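Local coordinates for freshwater cyanophage protein (PDB 6L2W), which is of unknown function but adopts a novel fold and may serve as a structural protein of a freshwater cyanophage, at residues 6-11 against 17-22; 42-47 against 86-91; 65-68 against 72-75; 74-79 against 101-106. All blocks are in the same frame, centred on the assembly; numbering follows the deposited sequence.

Contact 1: residues 6-11 against 17-22; sequences LSYHSF and LFDAGV
Y8 lays its ring flat over the A20-G21 peptide, with G21 N 3.7 Å above the ring plane and over its centre. This is the tight half of the contact: G21 has no side chain between ring and backbone, and Y8 CE2 comes within 3.5 Å of both G21 CA and V22 N. With chi1 at 75°, CG sits between the backbone N and the carbonyl carbon, which tips the ring across toward the partner strand. Y8 N donates an almost straight bond to G21 O (3.0 Å, 171°), answered by a longer, more bent one from G21 N to Y8 O.

Toward the other end things slacken. D19 OD1 meets only the edge of the Y8 ring, 3.6 Å from Y8 CE1. S10 OG comes no nearer than 3.8 Å, to D19 O, and D19 is exposed. D19 N to S10 O is short at 2.8 Å, but S10 N to D19 O is long (3.2 Å) and bent (137°). On the opposite face F11 rests its ring over L17 O, H9 NE2 is hydrogen-bonded to H84, and F18 packs on F73 of the second subunit. Two antiparallel strands joined by a short connection make a classic beta hairpin.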
loop_
_atom_site.group_PDB
_atom_site.type_symbol
_atom_site.label_atom_id
_atom_site.label_comp_id
_atom_site.label_asym_id
_atom_site.label_seq_id
_atom_site.Cartn_x
_atom_site.Cartn_y
_atom_site.Cartn_z
ATOM N N LEU B 6 7.554 -0.141 -7.666
ATOM C CA LEU B 6 6.990 -1.431 -7.540
ATOM C C LEU B 6 7.338 -1.954 -6.151
ATOM O O LEU B 6 8.506 -2.089 -5.851
ATOM C CB LEU B 6 7.597 -2.320 -8.628
ATOM C CG LEU B 6 7.214 -3.791 -8.539
ATOM C CD1 LEU B 6 5.704 -3.945 -8.601
ATOM C CD2 LEU B 6 7.890 -4.604 -9.639
ATOM N N SER B 7 6.335 -2.275 -5.344
ATOM C CA SER B 7 6.596 -2.768 -4.008
ATOM C C SER B 7 6.171 -4.236 -3.864
ATOM O O SER B 7 5.303 -4.739 -4.601
ATOM C CB SER B 7 5.924 -1.911 -2.966
ATOM O OG SER B 7 6.228 -0.541 -3.161
ATOM N N TYR B 8 6.779 -4.892 -2.871
ATOM C CA TYR B 8 6.369 -6.208 -2.490
ATOM C C TYR B 8 6.048 -6.203 -0.989
ATOM O O TYR B 8 6.557 -5.383 -0.225
ATOM C CB TYR B 8 7.409 -7.247 -2.912
ATOM C CG TYR B 8 8.674 -7.294 -2.088
ATOM C CD1 TYR B 8 8.800 -8.158 -1.013
ATOM C CD2 TYR B 8 9.769 -6.515 -2.417
ATOM C CE1 TYR B 8 9.971 -8.227 -0.282
ATOM C CE2 TYR B 8 10.952 -6.572 -1.702
ATOM C CZ TYR B 8 11.050 -7.433 -0.631
ATOM O OH TYR B 8 12.199 -7.462 0.087
ATOM N N HIS B 9 5.174 -7.118 -0.583
ATOM C CA HIS B 9 4.773 -7.208 0.811
ATOM C C HIS B 9 4.009 -8.502 1.026
ATOM O O HIS B 9 3.146 -8.857 0.249
ATOM C CB HIS B 9 3.895 -6.026 1.217
ATOM C CG HIS B 9 3.056 -5.531 0.090
ATOM N ND1 HIS B 9 2.198 -6.359 -0.598
ATOM C CD2 HIS B 9 2.953 -4.312 -0.481
ATOM C CE1 HIS B 9 1.624 -5.675 -1.579
ATOM N NE2 HIS B 9 2.056 -4.418 -1.516
ATOM N N SER B 10 4.363 -9.194 2.077
ATOM C CA SER B 10 3.664 -10.399 2.444
ATOM C C SER B 10 3.900 -10.655 3.926
ATOM O O SER B 10 4.759 -10.005 4.565
ATOM C CB SER B 10 4.111 -11.580 1.616
ATOM O OG SER B 10 5.492 -11.815 1.843
ATOM N N PHE B 11 3.139 -11.604 4.440
ATOM C CA PHE B 11 3.242 -11.936 5.822
ATOM C C PHE B 11 3.497 -13.435 5.945
ATOM O O PHE B 11 2.753 -14.233 5.379
ATOM C CB PHE B 11 1.984 -11.514 6.582
ATOM C CG PHE B 11 2.176 -11.558 8.072
ATOM C CD1 PHE B 11 2.776 -10.505 8.736
ATOM C CD2 PHE B 11 1.818 -12.683 8.799
ATOM C CE1 PHE B 11 2.989 -10.560 10.105
ATOM C CE2 PHE B 11 2.025 -12.732 10.168
ATOM C CZ PHE B 11 2.604 -11.668 10.823
ATOM N N LEU B 17 6.451 -12.867 10.479
ATOM C CA LEU B 17 7.275 -11.801 9.871
ATOM C C LEU B 17 6.523 -11.105 8.731
ATOM O O LEU B 17 5.947 -11.739 7.867
ATOM C CB LEU B 17 8.568 -12.402 9.306
ATOM C CG LEU B 17 9.809 -12.341 10.192
ATOM C CD1 LEU B 17 11.022 -12.861 9.427
ATOM C CD2 LEU B 17 10.063 -10.929 10.706
ATOM N N PHE B 18 6.603 -9.785 8.747
ATOM C CA PHE B 18 6.239 -8.939 7.638
ATOM C C PHE B 18 7.459 -8.811 6.736
ATOM O O PHE B 18 8.516 -8.427 7.211
ATOM C CB PHE B 18 5.806 -7.553 8.132
ATOM C CG PHE B 18 5.313 -6.639 7.041
ATOM C CD1 PHE B 18 4.244 -7.008 6.239
ATOM C CD2 PHE B 18 5.899 -5.404 6.828
ATOM C CE1 PHE B 18 3.796 -6.178 5.223
ATOM C CE2 PHE B 18 5.436 -4.566 5.825
ATOM C CZ PHE B 18 4.396 -4.961 5.017
ATOM N N ASP B 19 7.293 -9.138 5.465
ATOM C CA ASP B 19 8.401 -9.218 4.528
ATOM C C ASP B 19 8.111 -8.260 3.367
ATOM O O ASP B 19 7.483 -8.679 2.389
ATOM C CB ASP B 19 8.588 -10.670 4.066
ATOM C CG ASP B 19 9.782 -10.930 3.151
ATOM O OD1 ASP B 19 10.515 -9.959 2.807
ATOM O OD2 ASP B 19 9.989 -12.107 2.797
ATOM N N ALA B 20 8.553 -7.003 3.472
ATOM C CA ALA B 20 8.275 -6.010 2.434
ATOM C C ALA B 20 9.556 -5.316 1.940
ATOM O O ALA B 20 10.629 -5.562 2.438
ATOM C CB ALA B 20 7.269 -5.004 2.941
ATOM N N GLY B 21 9.383 -4.447 0.939
ATOM C CA GLY B 21 10.452 -3.749 0.257
ATOM C C GLY B 21 10.039 -3.346 -1.160
ATOM O O GLY B 21 8.864 -3.331 -1.482
ATOM N N VAL B 22 11.032 -3.067 -2.004
ATOM C CA VAL B 22 10.865 -2.479 -3.318
ATOM C C VAL B 22 11.570 -3.390 -4.321
ATOM O O VAL B 22 12.598 -4.004 -4.009
ATOM C CB VAL B 22 11.446 -1.053 -3.341
ATOM C CG1 VAL B 22 11.509 -0.472 -4.739
ATOM C CG2 VAL B 22 10.672 -0.124 -2.423
#

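Contact 2: residues 42-47 against 86-91; sequences FGWLEL and ELKSDQ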
loop_
_atom_site.group_PDB
_atom_site.type_symbol
_atom_site.label_atom_id
_atom_site.label_comp_id
_atom_site.label_asym_id
_atom_site.label_seq_id
_atom_site.Cartn_x
_atom_site.Cartn_y
_atom_site.Cartn_z
ATOM N N PHE B 42 13.001 5.926 -2.230
ATOM C CA PHE B 42 13.835 4.857 -2.723
ATOM C C PHE B 42 13.110 4.075 -3.823
ATOM O O PHE B 42 11.949 3.755 -3.690
ATOM C CB PHE B 42 14.241 3.952 -1.561
ATOM C CG PHE B 42 15.061 2.781 -2.001
ATOM C CD1 PHE B 42 14.455 1.659 -2.538
ATOM C CD2 PHE B 42 16.439 2.826 -1.944
ATOM C CE1 PHE B 42 15.216 0.593 -2.987
ATOM C CE2 PHE B 42 17.199 1.757 -2.398
ATOM C CZ PHE B 42 16.584 0.644 -2.924
ATOM N N GLY B 43 13.819 3.774 -4.897
ATOM C CA GLY B 43 13.387 2.769 -5.855
ATOM C C GLY B 43 12.468 3.309 -6.941
ATOM O O GLY B 43 11.925 2.542 -7.720
ATOM N N TRP B 44 12.247 4.608 -6.981
ATOM C CA TRP B 44 11.430 5.196 -8.036
ATOM C C TRP B 44 12.181 5.135 -9.366
ATOM O O TRP B 44 13.423 5.181 -9.401
ATOM C CB TRP B 44 11.061 6.635 -7.680
ATOM C CG TRP B 44 10.185 6.725 -6.471
ATOM C CD1 TRP B 44 10.590 6.881 -5.176
ATOM C CD2 TRP B 44 8.750 6.609 -6.430
ATOM N NE1 TRP B 44 9.508 6.911 -4.337
ATOM C CE2 TRP B 44 8.363 6.768 -5.080
ATOM C CE3 TRP B 44 7.754 6.444 -7.396
ATOM C CZ2 TRP B 44 7.024 6.716 -4.678
ATOM C CZ3 TRP B 44 6.430 6.428 -7.002
ATOM C CH2 TRP B 44 6.074 6.550 -5.659
ATOM N N LEU B 45 11.400 5.014 -10.428
ATOM C CA LEU B 45 11.884 5.025 -11.798
ATOM C C LEU B 45 11.149 6.130 -12.547
ATOM O O LEU B 45 9.926 6.213 -12.433
ATOM C CB LEU B 45 11.604 3.670 -12.453
ATOM C CG LEU B 45 11.811 3.607 -13.969
ATOM C CD1 LEU B 45 13.295 3.662 -14.327
ATOM C CD2 LEU B 45 11.164 2.355 -14.549
ATOM N N GLU B 46 11.902 6.945 -13.297
ATOM C CA GLU B 46 11.331 7.998 -14.143
ATOM C C GLU B 46 10.486 7.322 -15.216
ATOM O O GLU B 46 10.954 6.409 -15.862
ATOM C CB GLU B 46 12.435 8.840 -14.795
ATOM C CG GLU B 46 11.970 9.629 -16.022
ATOM C CD GLU B 46 12.948 10.628 -16.642
ATOM O OE1 GLU B 46 14.054 10.850 -16.072
ATOM O OE2 GLU B 46 12.593 11.197 -17.705
ATOM N N LEU B 47 9.254 7.755 -15.390
ATOM C CA LEU B 47 8.399 7.072 -16.340
ATOM C C LEU B 47 8.448 7.842 -17.654
ATOM O O LEU B 47 8.131 9.025 -17.677
ATOM C CB LEU B 47 6.971 6.995 -15.800
ATOM C CG LEU B 47 5.994 6.193 -16.661
ATOM C CD1 LEU B 47 6.188 4.705 -16.452
ATOM C CD2 LEU B 47 4.564 6.591 -16.356
ATOM N N GLU B 86 2.898 1.822 -7.989
ATOM C CA GLU B 86 2.457 3.133 -7.558
ATOM C C GLU B 86 2.927 4.168 -8.570
ATOM O O GLU B 86 4.066 4.173 -8.944
ATOM C CB GLU B 86 3.035 3.473 -6.178
ATOM C CG GLU B 86 2.544 4.803 -5.598
ATOM C CD GLU B 86 3.118 5.167 -4.224
ATOM O OE1 GLU B 86 3.795 4.298 -3.591
ATOM O OE2 GLU B 86 2.933 6.334 -3.806
ATOM N N LEU B 87 2.043 5.030 -9.007
ATOM C CA LEU B 87 2.468 6.110 -9.888
ATOM C C LEU B 87 2.468 7.417 -9.082
ATOM O O LEU B 87 1.512 7.629 -8.337
ATOM C CB LEU B 87 1.483 6.177 -11.058
ATOM C CG LEU B 87 1.511 7.452 -11.882
ATOM C CD1 LEU B 87 2.663 7.439 -12.867
ATOM C CD2 LEU B 87 0.202 7.624 -12.610
ATOM N N LYS B 88 3.499 8.269 -9.237
ATOM C CA LYS B 88 3.477 9.647 -8.660
ATOM C C LYS B 88 4.026 10.679 -9.658
ATOM O O LYS B 88 4.716 10.324 -10.622
ATOM C CB LYS B 88 4.213 9.697 -7.316
ATOM C CG LYS B 88 5.725 9.835 -7.344
ATOM C CD LYS B 88 6.264 10.360 -6.015
ATOM C CE LYS B 88 7.626 9.826 -5.635
ATOM N NZ LYS B 88 8.735 10.735 -6.004
ATOM N N SER B 89 3.613 11.900 -9.414
ATOM C CA SER B 89 4.027 13.122 -10.139
ATOM C C SER B 89 4.703 13.995 -9.085
ATOM O O SER B 89 4.094 14.179 -8.021
ATOM C CB SER B 89 2.821 13.797 -10.733
ATOM O OG SER B 89 3.062 15.156 -11.034
ATOM N N ASP B 90 5.898 14.516 -9.331
ATOM C CA ASP B 90 6.585 15.341 -8.298
ATOM C C ASP B 90 6.206 16.814 -8.422
ATOM O O ASP B 90 6.805 17.596 -7.703
ATOM C CB ASP B 90 8.105 15.185 -8.342
ATOM C CG ASP B 90 8.761 15.605 -9.644
ATOM O OD1 ASP B 90 8.046 15.941 -10.574
ATOM O OD2 ASP B 90 9.988 15.585 -9.706
ATOM N N GLN B 91 5.259 17.164 -9.269
ATOM C CA GLN B 91 4.862 18.562 -9.514
ATOM C C GLN B 91 3.350 18.637 -9.577
ATOM O O GLN B 91 2.860 19.531 -10.240
ATOM C CB GLN B 91 5.364 19.003 -10.880
ATOM C CG GLN B 91 6.866 18.890 -11.026
ATOM C CD GLN B 91 7.345 19.488 -12.320
ATOM O OE1 GLN B 91 8.386 20.124 -12.378
ATOM N NE2 GLN B 91 6.575 19.292 -13.369
#
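W44 and K88 meet with their side chains at about a right angle: the lysine reaches over one face of the indole while E86 comes up to its rim. K88 NZ ends 4.1 Å from the centroid of the W44 five-membered ring and 7° off its normal, the geometry of a cation-pi pairing. Its detail is uncertain, because CE, which lies over the six-membered ring, is modelled too close to the indole. A chi1 of 83° sets CG between the backbone N and the carbonyl carbon, putting K88 CG 3.5 Å from W44 CZ3, and bends at chi3 and chi4 turn only the end of the chain.

At the edge, E86 CD stands 3.6 Å from W44 CH2, and the carboxylate plane is turned 72° from the indole. E86 OE2 has its true partner in R74, by a salt bridge, and W44 NE1 is hydrogen-bonded to D40 O. Away from the indole, L47 CD2 touches L87 CD1 at 4.1 Å, a small apolar contact beside helix 96-115. No hydrogen bond joins the segments, so the pairing appears to depend on a lysine over an aromatic face and van der Waals packing, while the acid at the rim answers R74.

Contact 3: residues 65-68 against 72-75; sequences EANG and DFRY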
loop_
_atom_site.group_PDB
_atom_site.type_symbol
_atom_site.label_atom_id
_atom_site.label_comp_id
_atom_site.label_asym_id
_atom_site.label_seq_id
_atom_site.Cartn_x
_atom_site.Cartn_y
_atom_site.Cartn_z
ATOM N N GLU B 65 -2.830 -6.066 -12.137
ATOM C CA GLU B 65 -3.958 -5.908 -13.005
ATOM C C GLU B 65 -4.482 -4.468 -12.921
ATOM O O GLU B 65 -4.290 -3.758 -11.937
ATOM C CB GLU B 65 -5.076 -6.871 -12.599
ATOM C CG GLU B 65 -4.817 -8.344 -12.896
ATOM C CD GLU B 65 -5.853 -9.265 -12.261
ATOM O OE1 GLU B 65 -7.060 -9.025 -12.456
ATOM O OE2 GLU B 65 -5.460 -10.196 -11.534
ATOM N N ALA B 66 -5.165 -4.070 -13.978
ATOM C CA ALA B 66 -5.824 -2.807 -14.057
ATOM C C ALA B 66 -6.637 -2.574 -12.774
ATOM O O ALA B 66 -7.119 -3.523 -12.178
ATOM C CB ALA B 66 -6.684 -2.820 -15.298
ATOM N N ASN B 67 -6.782 -1.315 -12.353
ATOM C CA ASN B 67 -7.291 -1.017 -11.025
ATOM C C ASN B 67 -8.771 -0.603 -11.063
ATOM O O ASN B 67 -9.350 -0.440 -10.007
ATOM C CB ASN B 67 -6.428 0.012 -10.276
ATOM C CG ASN B 67 -6.377 1.399 -10.879
ATOM O OD1 ASN B 67 -7.242 1.811 -11.651
ATOM N ND2 ASN B 67 -5.358 2.146 -10.496
ATOM N N GLY B 68 -9.365 -0.431 -12.242
ATOM C CA GLY B 68 -10.805 -0.124 -12.386
ATOM C C GLY B 68 -11.148 1.328 -12.066
ATOM O O GLY B 68 -12.328 1.700 -12.078
ATOM N N ASP B 72 -8.475 9.176 -10.189
ATOM C CA ASP B 72 -7.042 9.369 -9.866
ATOM C C ASP B 72 -6.512 8.352 -8.859
ATOM O O ASP B 72 -5.671 8.750 -8.078
ATOM C CB ASP B 72 -6.779 10.794 -9.383
ATOM C CG ASP B 72 -7.413 11.159 -8.053
ATOM O OD1 ASP B 72 -8.153 10.344 -7.512
ATOM O OD2 ASP B 72 -7.160 12.266 -7.584
ATOM N N PHE B 73 -6.984 7.123 -8.856
ATOM C CA PHE B 73 -6.399 6.095 -7.964
ATOM C C PHE B 73 -5.123 5.640 -8.663
ATOM O O PHE B 73 -5.228 5.141 -9.761
ATOM C CB PHE B 73 -7.412 4.989 -7.675
ATOM C CG PHE B 73 -6.993 3.969 -6.654
ATOM C CD1 PHE B 73 -7.061 4.243 -5.304
ATOM C CD2 PHE B 73 -6.561 2.719 -7.041
ATOM C CE1 PHE B 73 -6.695 3.297 -4.367
ATOM C CE2 PHE B 73 -6.191 1.776 -6.101
ATOM C CZ PHE B 73 -6.255 2.066 -4.767
ATOM N N ARG B 74 -3.984 5.835 -8.038
ATOM C CA ARG B 74 -2.670 5.600 -8.675
ATOM C C ARG B 74 -1.984 4.349 -8.143
ATOM O O ARG B 74 -0.772 4.353 -8.058
ATOM C CB ARG B 74 -1.798 6.828 -8.429
ATOM C CG ARG B 74 -1.580 7.147 -6.961
ATOM C CD ARG B 74 -0.901 8.480 -6.820
ATOM N NE ARG B 74 -0.593 8.819 -5.453
ATOM C CZ ARG B 74 0.514 8.476 -4.840
ATOM N NH1 ARG B 74 1.521 7.971 -5.513
ATOM N NH2 ARG B 74 0.621 8.634 -3.544
ATOM N N TYR B 75 -2.733 3.324 -7.850
ATOM C CA TYR B 75 -2.169 2.088 -7.347
ATOM C C TYR B 75 -2.754 0.906 -8.114
ATOM O O TYR B 75 -3.928 0.876 -8.415
ATOM C CB TYR B 75 -2.474 1.907 -5.854
ATOM C CG TYR B 75 -2.118 3.093 -4.996
ATOM C CD1 TYR B 75 -3.014 4.122 -4.784
ATOM C CD2 TYR B 75 -0.866 3.215 -4.439
ATOM C CE1 TYR B 75 -2.689 5.220 -3.999
ATOM C CE2 TYR B 75 -0.523 4.301 -3.651
ATOM C CZ TYR B 75 -1.439 5.309 -3.419
ATOM O OH TYR B 75 -1.089 6.395 -2.656
#
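N67 pushes its side chain in against the backbone carbonyls of F73 and Y75, and almost the whole contact is made by this one residue. Start at the root of the side chain: N67 CB already lies 3.2 Å from Y75 O. The next atom, N67 CG, is placed by a chi1 of 65° between the backbone N and the carbonyl carbon, which aims the amide at the 72-75 segment, and it sits 3.5 Å from Y75 O as well. At the tip, N67 ND2 donates to Y75 O at 2.8 Å with a fairly straight angle of 160°. The acceptor lies close to the amide plane of N67, although the donor stands well above the plane of the Y75 carbonyl. A second, weak bond runs from N67 ND2 to F73 O at 3.1 Å, bent to 132°, so one amide nitrogen bridges two carbonyls two residues apart. N67 ND2 also lies at the edge of the F73 ring, 3.7 Å from F73 CD2.

The other branch, OD1, turns elsewhere: it accepts from S69 N, closing an Asx turn, and from N103 ND2. With both ends of the amide bonded, its rotation should be well fixed, and the buried polar atoms are provided for. F73 in turn goes edge-to-face against Y39 of the second subunit. The contact thus occupies the loop between helix 51-61 and strand 75-77, tied through N103 to helix 96-115, with Y75 opening the strand that pairs with strand 83-89 and the second subunit lying beyond F73.

Contact 4: residues 74-79 against 101-106; sequences RYWYSG and EINLKL
W76 lays one face of its indole on I102, whose CG2 sits 3.5 Å above the ring plane, offset toward the rim and 3.6 Å from both W76 CE2 and W76 CZ2. The two side chains cross at about a right angle, and the methyl makes a CH-pi contact with the five-membered ring. Further along the bicycle, I102 CD1 reaches W76 CH2 at 4.0 Å, so the isoleucine follows the benzene part of the indole. One helical turn on, L106 touches the pyrrole part: L106 CD1 is 3.4 Å from W76 CD1, a snug fit.

The polar corner points at N103. W76 NE1 donates to N103 OD1 at 2.7 Å, with an angle of 144° at the hydrogen. The oxygen lies close to the plane of the indole, but the N-H comes in well above the carbonyl plane of the amide, whose plane is steeply inclined to the ring. With chi1 at -62°, W76 CG stands anti to its own carbonyl carbon, and the indole is carried out toward the helix. N103 also bonds to N67, which probably steadies the amide.

L85 and L87 of strand 83-89, and I64, also touch W76 and enclose it. The helix segment 101-106 runs nearly along strand 75-77, the two segment axes 20° from parallel and 10.7 Å apart at their closest approach. With a buried tryptophan filling the space between, this is a helix packed on an antiparallel sheet, an alpha+beta arrangement within a fold described as novel.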
loop_
_atom_site.group_PDB
_atom_site.type_symbol
_atom_site.label_atom_id
_atom_site.label_comp_id
_atom_site.label_asym_id
_atom_site.label_seq_id
_atom_site.Cartn_x
_atom_site.Cartn_y
_atom_site.Cartn_z
ATOM N N ARG B 74 -3.984 5.835 -8.038
ATOM C CA ARG B 74 -2.670 5.600 -8.675
ATOM C C ARG B 74 -1.984 4.349 -8.143
ATOM O O ARG B 74 -0.772 4.353 -8.058
ATOM C CB ARG B 74 -1.798 6.828 -8.429
ATOM C CG ARG B 74 -1.580 7.147 -6.961
ATOM C CD ARG B 74 -0.901 8.480 -6.820
ATOM N NE ARG B 74 -0.593 8.819 -5.453
ATOM C CZ ARG B 74 0.514 8.476 -4.840
ATOM N NH1 ARG B 74 1.521 7.971 -5.513
ATOM N NH2 ARG B 74 0.621 8.634 -3.544
ATOM N N TYR B 75 -2.733 3.324 -7.850
ATOM C CA TYR B 75 -2.169 2.088 -7.347
ATOM C C TYR B 75 -2.754 0.906 -8.114
ATOM O O TYR B 75 -3.928 0.876 -8.415
ATOM C CB TYR B 75 -2.474 1.907 -5.854
ATOM C CG TYR B 75 -2.118 3.093 -4.996
ATOM C CD1 TYR B 75 -3.014 4.122 -4.784
ATOM C CD2 TYR B 75 -0.866 3.215 -4.439
ATOM C CE1 TYR B 75 -2.689 5.220 -3.999
ATOM C CE2 TYR B 75 -0.523 4.301 -3.651
ATOM C CZ TYR B 75 -1.439 5.309 -3.419
ATOM O OH TYR B 75 -1.089 6.395 -2.656
ATOM N N TRP B 76 -1.897 -0.071 -8.355
ATOM C CA TRP B 76 -2.271 -1.315 -8.992
ATOM C C TRP B 76 -1.707 -2.478 -8.180
ATOM O O TRP B 76 -0.505 -2.578 -8.029
ATOM C CB TRP B 76 -1.735 -1.369 -10.428
ATOM C CG TRP B 76 -2.279 -0.302 -11.323
ATOM C CD1 TRP B 76 -3.296 -0.411 -12.232
ATOM C CD2 TRP B 76 -1.842 1.064 -11.385
ATOM N NE1 TRP B 76 -3.524 0.794 -12.851
ATOM C CE2 TRP B 76 -2.639 1.714 -12.364
ATOM C CE3 TRP B 76 -0.865 1.798 -10.706
ATOM C CZ2 TRP B 76 -2.471 3.054 -12.697
ATOM C CZ3 TRP B 76 -0.710 3.131 -11.031
ATOM C CH2 TRP B 76 -1.509 3.751 -12.002
ATOM N N TYR B 77 -2.582 -3.383 -7.773
ATOM C CA TYR B 77 -2.233 -4.516 -6.954
ATOM C C TYR B 77 -2.198 -5.809 -7.776
ATOM O O TYR B 77 -2.929 -5.968 -8.750
ATOM C CB TYR B 77 -3.222 -4.619 -5.792
ATOM C CG TYR B 77 -2.904 -3.663 -4.673
ATOM C CD1 TYR B 77 -3.428 -2.382 -4.647
ATOM C CD2 TYR B 77 -2.027 -4.025 -3.669
ATOM C CE1 TYR B 77 -3.117 -1.494 -3.631
ATOM C CE2 TYR B 77 -1.718 -3.152 -2.636
ATOM C CZ TYR B 77 -2.252 -1.878 -2.626
ATOM O OH TYR B 77 -1.930 -1.031 -1.605
ATOM N N SER B 78 -1.377 -6.724 -7.340
ATOM C CA SER B 78 -1.350 -8.058 -7.969
ATOM C C SER B 78 -2.525 -8.861 -7.416
ATOM O O SER B 78 -3.001 -8.539 -6.338
ATOM C CB SER B 78 -0.044 -8.739 -7.744
ATOM O OG SER B 78 0.163 -9.021 -6.386
ATOM N N GLY B 79 -2.974 -9.869 -8.118
ATOM C CA GLY B 79 -4.109 -10.680 -7.650
ATOM C C GLY B 79 -3.830 -11.387 -6.342
ATOM O O GLY B 79 -4.754 -11.496 -5.562
ATOM N N GLU B 101 -3.937 5.259 -19.335
ATOM C CA GLU B 101 -3.020 4.569 -20.229
ATOM C C GLU B 101 -2.555 3.250 -19.595
ATOM O O GLU B 101 -2.494 2.215 -20.278
ATOM C CB GLU B 101 -1.801 5.430 -20.541
ATOM C CG GLU B 101 -2.114 6.568 -21.491
ATOM C CD GLU B 101 -0.933 7.451 -21.876
ATOM O OE1 GLU B 101 0.240 7.002 -21.720
ATOM O OE2 GLU B 101 -1.192 8.586 -22.349
ATOM N N ILE B 102 -2.221 3.296 -18.301
ATOM C CA ILE B 102 -1.653 2.142 -17.624
ATOM C C ILE B 102 -2.704 1.040 -17.525
ATOM O O ILE B 102 -2.394 -0.112 -17.776
ATOM C CB ILE B 102 -1.064 2.521 -16.256
ATOM C CG1 ILE B 102 0.188 3.370 -16.476
ATOM C CG2 ILE B 102 -0.789 1.280 -15.397
ATOM C CD1 ILE B 102 0.840 3.868 -15.207
ATOM N N ASN B 103 -3.919 1.428 -17.177
ATOM C CA ASN B 103 -5.034 0.510 -17.063
ATOM C C ASN B 103 -5.354 -0.143 -18.416
ATOM O O ASN B 103 -5.621 -1.349 -18.453
ATOM C CB ASN B 103 -6.262 1.220 -16.496
ATOM C CG ASN B 103 -6.300 1.192 -14.982
ATOM O OD1 ASN B 103 -5.745 0.284 -14.367
ATOM N ND2 ASN B 103 -7.008 2.134 -14.376
ATOM N N LEU B 104 -5.337 0.624 -19.509
ATOM C CA LEU B 104 -5.602 0.054 -20.835
ATOM C C LEU B 104 -4.543 -1.022 -21.127
ATOM O O LEU B 104 -4.863 -2.145 -21.480
ATOM C CB LEU B 104 -5.609 1.165 -21.900
ATOM C CG LEU B 104 -5.605 0.705 -23.365
ATOM C CD1 LEU B 104 -6.805 -0.172 -23.661
ATOM C CD2 LEU B 104 -5.568 1.890 -24.334
ATOM N N LYS B 105 -3.288 -0.685 -20.927
ATOM C CA LYS B 105 -2.202 -1.593 -21.238
ATOM C C LYS B 105 -2.272 -2.840 -20.344
ATOM O O LYS B 105 -2.210 -3.972 -20.845
ATOM C CB LYS B 105 -0.867 -0.865 -21.106
ATOM C CG LYS B 105 0.346 -1.722 -21.429
ATOM C CD LYS B 105 0.542 -1.966 -22.905
ATOM C CE LYS B 105 1.562 -3.053 -23.155
ATOM N NZ LYS B 105 1.865 -3.201 -24.595
ATOM N N LEU B 106 -2.449 -2.661 -19.038
ATOM C CA LEU B 106 -2.485 -3.820 -18.135
ATOM C C LEU B 106 -3.659 -4.715 -18.513
ATOM O O LEU B 106 -3.574 -5.938 -18.432
ATOM C CB LEU B 106 -2.626 -3.365 -16.686
ATOM C CG LEU B 106 -1.372 -2.760 -16.059
ATOM C CD1 LEU B 106 -1.729 -2.123 -14.726
ATOM C CD2 LEU B 106 -0.275 -3.802 -15.873
#

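Overall arrangement
Contacts 3 and 4 are buried and lie side by side, sharing R74 and Y75, and the bond from N103 to N67 runs directly between them. Contact 4 is mainly apolar helix-on-strand packing with one polar bond; contact 3 is amide-to-backbone bonding within a loop. Contact 1, a hairpin with its centre about 19 Å from that of contact 4, is partly buried and rests on backbone bonds and a tyrosine ring lying over a peptide. Contact 2 is also partly buried, but pairs a lysine and an acid with an indole, plus a small leucine contact, and is tied to contacts 3 and 4 by the R74-E86 salt bridge. Contacts 1, 2 and 4 all reach the same antiparallel sheet.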